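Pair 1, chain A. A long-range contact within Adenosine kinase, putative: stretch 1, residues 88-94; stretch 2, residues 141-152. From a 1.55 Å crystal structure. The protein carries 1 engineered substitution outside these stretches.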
# COMPACT_ATOMS: atom_id res chain seq x y z
N TYR A 88 11.48 -6.17 -1.02
CA TYR A 88 10.27 -6.22 -0.18
C TYR A 88 10.60 -6.98 1.09
O TYR A 88 11.26 -8.04 1.05
CB TYR A 88 9.15 -6.97 -0.94
CG TYR A 88 7.91 -7.16 -0.14
CD1 TYR A 88 6.88 -6.23 -0.21
CD2 TYR A 88 7.72 -8.30 0.65
CE1 TYR A 88 5.68 -6.39 0.55
CE2 TYR A 88 6.55 -8.47 1.40
CZ TYR A 88 5.53 -7.53 1.34
OH TYR A 88 4.37 -7.71 2.07
N VAL A 89 10.14 -6.44 2.20
CA VAL A 89 10.29 -7.08 3.51
C VAL A 89 8.91 -7.33 4.14
O VAL A 89 8.07 -6.42 4.20
CB VAL A 89 11.20 -6.23 4.45
CG1 VAL A 89 11.23 -6.74 5.90
CG2 VAL A 89 12.63 -6.28 3.92
N GLY A 90 8.72 -8.55 4.63
CA GLY A 90 7.57 -8.92 5.44
C GLY A 90 7.80 -10.33 5.96
O GLY A 90 8.89 -10.88 5.78
N CYS A 91 6.79 -10.92 6.62
CA CYS A 91 6.97 -12.20 7.26
C CYS A 91 5.90 -13.16 6.73
O CYS A 91 4.72 -12.80 6.66
CB CYS A 91 6.91 -12.03 8.78
SG CYS A 91 7.22 -13.56 9.71
N ILE A 92 6.35 -14.35 6.38
CA ILE A 92 5.47 -15.41 5.89
C ILE A 92 5.81 -16.70 6.62
O ILE A 92 6.77 -16.73 7.42
CB ILE A 92 5.68 -15.70 4.38
CG1 ILE A 92 7.15 -16.08 4.05
CG2 ILE A 92 5.23 -14.52 3.52
CD1 ILE A 92 7.38 -16.54 2.60
N ALA A 93 5.02 -17.73 6.38
CA ALA A 93 5.39 -19.10 6.74
C ALA A 93 5.84 -19.84 5.49
O ALA A 93 5.50 -19.45 4.38
CB ALA A 93 4.20 -19.83 7.44
N ASP A 94 6.57 -20.95 5.69
CA ASP A 94 6.98 -21.80 4.55
C ASP A 94 5.86 -22.79 4.23
O ASP A 94 6.03 -24.03 4.26
CB ASP A 94 8.30 -22.52 4.86
CG ASP A 94 8.93 -23.16 3.64
OD1 ASP A 94 8.76 -22.64 2.52
OD2 ASP A 94 9.60 -24.21 3.80
N GLY A 141 -1.90 -13.39 10.16
CA GLY A 141 -1.14 -14.63 10.39
C GLY A 141 0.34 -14.32 10.60
O GLY A 141 0.71 -13.46 11.43
N ALA A 142 1.17 -15.00 9.82
CA ALA A 142 2.61 -14.84 9.90
C ALA A 142 3.04 -13.37 9.82
O ALA A 142 4.06 -12.99 10.41
CB ALA A 142 3.26 -15.65 8.81
N ALA A 143 2.31 -12.53 9.07
CA ALA A 143 2.77 -11.16 8.87
C ALA A 143 2.85 -10.40 10.19
O ALA A 143 3.67 -9.50 10.35
CB ALA A 143 1.88 -10.42 7.84
N ASN A 144 2.04 -10.80 11.16
CA ASN A 144 2.03 -10.11 12.45
C ASN A 144 3.21 -10.50 13.33
O ASN A 144 3.39 -9.92 14.39
CB ASN A 144 0.75 -10.43 13.20
CG ASN A 144 0.36 -9.38 14.19
OD1 ASN A 144 -0.05 -9.69 15.32
ND2 ASN A 144 0.47 -8.14 13.80
N HIS A 145 3.99 -11.48 12.90
CA HIS A 145 5.15 -11.96 13.66
C HIS A 145 6.49 -11.46 13.13
O HIS A 145 7.55 -11.95 13.56
CB HIS A 145 5.13 -13.49 13.68
CG HIS A 145 3.94 -14.05 14.41
ND1 HIS A 145 3.98 -14.35 15.76
CD2 HIS A 145 2.70 -14.38 13.99
CE1 HIS A 145 2.81 -14.82 16.14
NE2 HIS A 145 2.01 -14.86 15.09
N LEU A 146 6.47 -10.50 12.21
CA LEU A 146 7.71 -9.89 11.72
C LEU A 146 8.53 -9.38 12.94
O LEU A 146 8.01 -8.62 13.76
CB LEU A 146 7.40 -8.79 10.72
CG LEU A 146 8.62 -8.03 10.15
CD1 LEU A 146 9.51 -8.94 9.36
CD2 LEU A 146 8.11 -6.89 9.27
N SER A 147 9.76 -9.88 13.07
CA SER A 147 10.55 -9.64 14.29
C SER A 147 11.64 -8.56 14.18
O SER A 147 12.15 -8.25 13.08
CB SER A 147 11.19 -10.97 14.73
OG SER A 147 12.25 -11.35 13.86
N SER A 148 12.03 -8.03 15.34
CA SER A 148 13.13 -7.12 15.39
C SER A 148 14.40 -7.84 14.98
O SER A 148 15.26 -7.23 14.33
CB SER A 148 13.27 -6.53 16.79
OG SER A 148 12.09 -5.82 17.12
N GLU A 149 14.50 -9.14 15.29
CA GLU A 149 15.68 -9.91 14.87
C GLU A 149 15.78 -9.87 13.34
O GLU A 149 16.87 -9.62 12.77
CB GLU A 149 15.61 -11.37 15.35
CG GLU A 149 15.77 -11.58 16.86
CD GLU A 149 14.75 -10.83 17.74
OE1 GLU A 149 13.54 -10.76 17.41
OE2 GLU A 149 15.19 -10.32 18.79
N HIS A 150 14.66 -10.07 12.66
CA HIS A 150 14.71 -10.02 11.21
C HIS A 150 15.07 -8.62 10.71
O HIS A 150 15.83 -8.47 9.76
CB HIS A 150 13.36 -10.46 10.60
CG HIS A 150 13.40 -10.56 9.11
ND1 HIS A 150 14.13 -11.52 8.45
CD2 HIS A 150 12.87 -9.76 8.14
CE1 HIS A 150 14.02 -11.34 7.14
NE2 HIS A 150 13.27 -10.28 6.93
N MET A 151 14.50 -7.60 11.34
CA MET A 151 14.82 -6.21 10.94
C MET A 151 16.31 -5.85 11.05
O MET A 151 16.78 -4.98 10.32
CB MET A 151 14.01 -5.21 11.77
CG MET A 151 12.49 -5.27 11.52
SD MET A 151 12.01 -5.02 9.78
CE MET A 151 12.65 -3.38 9.47
N ARG A 152 17.04 -6.55 11.91
CA ARG A 152 18.47 -6.27 12.14
C ARG A 152 19.33 -7.28 11.41
O ARG A 152 20.56 -7.23 11.53
CB ARG A 152 18.81 -6.33 13.65
CG ARG A 152 18.16 -5.24 14.46
CD ARG A 152 18.68 -5.20 15.88
NE ARG A 152 18.39 -6.43 16.60
CZ ARG A 152 17.40 -6.57 17.48
NH1 ARG A 152 16.61 -5.54 17.77
NH2 ARG A 152 17.22 -7.73 18.07
O HOH W 1 4.98 -8.84 7.62

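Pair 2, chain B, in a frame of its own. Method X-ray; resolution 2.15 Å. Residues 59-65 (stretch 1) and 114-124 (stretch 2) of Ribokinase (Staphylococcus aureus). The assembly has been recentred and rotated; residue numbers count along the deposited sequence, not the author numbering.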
# COMPACT_ATOMS: atom_id res chain seq x y z
N PHE B 59 -20.96 -14.69 -6.53
CA PHE B 59 -19.81 -15.56 -6.28
C PHE B 59 -20.28 -16.86 -5.64
O PHE B 59 -20.88 -16.85 -4.58
CB PHE B 59 -18.80 -14.85 -5.36
CG PHE B 59 -17.51 -15.61 -5.14
CD1 PHE B 59 -17.03 -16.50 -6.09
CD2 PHE B 59 -16.77 -15.42 -3.99
CE1 PHE B 59 -15.84 -17.18 -5.89
CE2 PHE B 59 -15.59 -16.10 -3.78
CZ PHE B 59 -15.11 -16.98 -4.73
N ILE B 60 -20.02 -17.96 -6.33
CA ILE B 60 -20.32 -19.29 -5.83
C ILE B 60 -19.03 -19.85 -5.28
O ILE B 60 -18.09 -20.11 -6.03
CB ILE B 60 -20.85 -20.22 -6.93
CG1 ILE B 60 -22.11 -19.65 -7.59
CG2 ILE B 60 -21.16 -21.57 -6.36
CD1 ILE B 60 -22.55 -20.45 -8.83
N THR B 61 -18.97 -20.01 -3.97
CA THR B 61 -17.74 -20.45 -3.36
C THR B 61 -18.12 -21.28 -2.15
O THR B 61 -19.24 -21.18 -1.65
CB THR B 61 -16.85 -19.24 -2.99
OG1 THR B 61 -15.53 -19.68 -2.63
CG2 THR B 61 -17.46 -18.45 -1.84
N LYS B 62 -17.22 -22.14 -1.70
CA LYS B 62 -17.50 -23.01 -0.58
C LYS B 62 -16.44 -22.87 0.50
O LYS B 62 -15.28 -23.20 0.29
CB LYS B 62 -17.59 -24.47 -1.03
CG LYS B 62 -18.26 -25.40 -0.03
CD LYS B 62 -18.34 -26.82 -0.60
CE LYS B 62 -19.24 -27.75 0.23
NZ LYS B 62 -19.26 -29.14 -0.38
N ILE B 63 -16.86 -22.37 1.66
CA ILE B 63 -15.99 -22.26 2.81
C ILE B 63 -16.44 -23.20 3.92
O ILE B 63 -17.45 -23.92 3.78
CB ILE B 63 -16.00 -20.85 3.38
CG1 ILE B 63 -17.42 -20.46 3.80
CG2 ILE B 63 -15.44 -19.87 2.34
CD1 ILE B 63 -17.54 -19.00 4.21
N GLY B 64 -15.69 -23.22 5.01
CA GLY B 64 -16.02 -24.07 6.12
C GLY B 64 -16.97 -23.36 7.07
O GLY B 64 -17.43 -22.24 6.82
N THR B 65 -17.27 -24.03 8.18
CA THR B 65 -18.09 -23.46 9.23
C THR B 65 -17.20 -22.99 10.38
O THR B 65 -17.67 -22.79 11.51
CB THR B 65 -19.12 -24.50 9.73
OG1 THR B 65 -18.44 -25.72 10.06
CG2 THR B 65 -20.17 -24.79 8.63
N GLY B 114 -9.07 -27.60 1.28
CA GLY B 114 -10.14 -27.46 2.26
C GLY B 114 -11.52 -27.48 1.63
O GLY B 114 -11.75 -28.23 0.68
N ALA B 115 -12.41 -26.64 2.15
CA ALA B 115 -13.80 -26.57 1.67
C ALA B 115 -13.93 -26.35 0.16
O ALA B 115 -14.87 -26.85 -0.45
CB ALA B 115 -14.57 -25.49 2.43
N ASN B 116 -13.00 -25.58 -0.41
CA ASN B 116 -13.00 -25.33 -1.85
C ASN B 116 -13.04 -26.62 -2.66
O ASN B 116 -13.77 -26.73 -3.63
CB ASN B 116 -11.78 -24.51 -2.30
CG ASN B 116 -11.72 -23.14 -1.66
OD1 ASN B 116 -12.67 -22.35 -1.74
ND2 ASN B 116 -10.58 -22.84 -1.04
N MET B 117 -12.23 -27.59 -2.25
CA MET B 117 -12.12 -28.85 -2.97
C MET B 117 -13.17 -29.89 -2.54
O MET B 117 -13.08 -31.06 -2.92
CB MET B 117 -10.70 -29.40 -2.86
CG MET B 117 -9.67 -28.49 -3.56
SD MET B 117 -10.07 -28.29 -5.32
CE MET B 117 -9.66 -29.91 -5.93
N THR B 118 -14.16 -29.46 -1.77
CA THR B 118 -15.31 -30.34 -1.53
C THR B 118 -16.53 -29.89 -2.35
O THR B 118 -17.62 -30.45 -2.21
CB THR B 118 -15.69 -30.38 -0.04
OG1 THR B 118 -16.29 -29.14 0.34
CG2 THR B 118 -14.45 -30.68 0.84
N MET B 119 -16.37 -28.86 -3.18
CA MET B 119 -17.52 -28.34 -3.92
C MET B 119 -17.94 -29.38 -4.94
O MET B 119 -17.09 -29.89 -5.65
CB MET B 119 -17.20 -27.02 -4.61
CG MET B 119 -18.45 -26.38 -5.18
SD MET B 119 -18.16 -24.91 -6.17
CE MET B 119 -17.81 -23.69 -4.90
N THR B 120 -19.24 -29.69 -4.97
CA THR B 120 -19.77 -30.76 -5.84
C THR B 120 -20.74 -30.21 -6.89
O THR B 120 -21.22 -29.07 -6.79
CB THR B 120 -20.60 -31.79 -5.03
OG1 THR B 120 -21.74 -31.12 -4.48
CG2 THR B 120 -19.79 -32.43 -3.92
N PRO B 121 -21.06 -31.03 -7.90
CA PRO B 121 -22.07 -30.58 -8.88
C PRO B 121 -23.39 -30.19 -8.20
O PRO B 121 -24.04 -29.23 -8.63
CB PRO B 121 -22.26 -31.81 -9.76
CG PRO B 121 -20.91 -32.46 -9.74
CD PRO B 121 -20.34 -32.23 -8.35
N GLU B 122 -23.75 -30.90 -7.15
CA GLU B 122 -24.95 -30.52 -6.44
C GLU B 122 -24.90 -29.19 -5.76
O GLU B 122 -25.86 -28.51 -5.77
CB GLU B 122 -25.51 -31.61 -5.53
CG GLU B 122 -24.56 -32.61 -5.07
CD GLU B 122 -24.05 -33.49 -6.14
OE1 GLU B 122 -24.83 -34.19 -6.74
OE2 GLU B 122 -22.85 -33.51 -6.36
N ASP B 123 -23.75 -28.80 -5.25
CA ASP B 123 -23.55 -27.45 -4.75
C ASP B 123 -23.82 -26.46 -5.87
O ASP B 123 -24.46 -25.44 -5.67
CB ASP B 123 -22.12 -27.26 -4.23
CG ASP B 123 -21.88 -27.99 -2.92
OD1 ASP B 123 -22.82 -28.03 -2.08
OD2 ASP B 123 -20.78 -28.54 -2.74
N VAL B 124 -23.32 -26.78 -7.06
CA VAL B 124 -23.47 -25.91 -8.21
C VAL B 124 -24.91 -25.84 -8.72
O VAL B 124 -25.44 -24.76 -8.94
CB VAL B 124 -22.55 -26.35 -9.36
CG1 VAL B 124 -22.81 -25.50 -10.62
CG2 VAL B 124 -21.07 -26.27 -8.92
O HOH W 2 -14.97 -22.81 -3.26
O HOH W 3 -22.42 -29.28 0.43

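A shared backbone can leave the chemistry of a contact open, and these two pairs illustrate the point. In both, a strand segment passes a short 3-10 segment, which leads through a loop into a helix. Fourteen central residues superpose with an RMSD of 0.7 Å, and the register is the same: I92(A) lies nearest A142(A), as I63(B) lies nearest A115(B).

Several positions keep their roles. The glycines G141(A) and G114(B) both have positive phi, which favours glycine, and the alanines that follow point toward the strand. Their methyl groups pack against its backbone, A142(A) CB lying 3.5 Å from I92(A) C and A115(B) CB 3.3 Å from I63(B) C. At the helix start, S147(A) and T120(B) both act as N-caps: S147(A) OG accepts from H150(A) N at 3.0 Å, and T120(B) OG1 from D123(B) N at 3.2 Å. A water is also held in both pairs, accepting from the backbone N of C91(A) or K62(B). It also lies within hydrogen-bonding distance of A143(A) O in pair 1 and donates to N116(B) OD1 in pair 2, so a main-chain oxygen in one pair and a side-chain oxygen in the other come from the matched position.

The sharpest difference falls where C91(A) matches K62(B). Both side chains point toward the second stretch with chi1 in t, and each has the largest covered area of its pair. The cysteine is short: C91(A) CB packs 3.8 Å from L146(A) CB, C91(A) SG lies 3.3 Å from A142(A) O, and no clear hydrogen bond crosses between the stretches. The lysine, extended with all four chi angles in t, reaches the helix start. There K62(B) NZ donates to T118(B) O at 2.8 Å and T118(B) OG1 at 3.1 Å, and forms a salt bridge with D123(B) OD2 at 2.9 Å. D123(B) OD2 also accepts from T120(B) N at 2.9 Å, tying the lysine into the capping arrangement. In pair 1 the position of D123(B) belongs to H150(A), whose ring edge instead meets a methyl group, V89(A) CG1 lying 4.1 Å from H150(A) CD2.

Apolar packing beside this site matches in place but not in shape. L146(A) and M119(B) have side-chain centres only 0.3 Å apart after superposition. L146(A), branched, brings CD1 to 4.1 Å from G90(A) C, whereas M119(B), unbranched, lays CE 3.6 Å from T61(B) CA and 4.2 Å from I60(B) CG2. One scaffold thus accommodates a largely apolar contact or one centred on a buried charge.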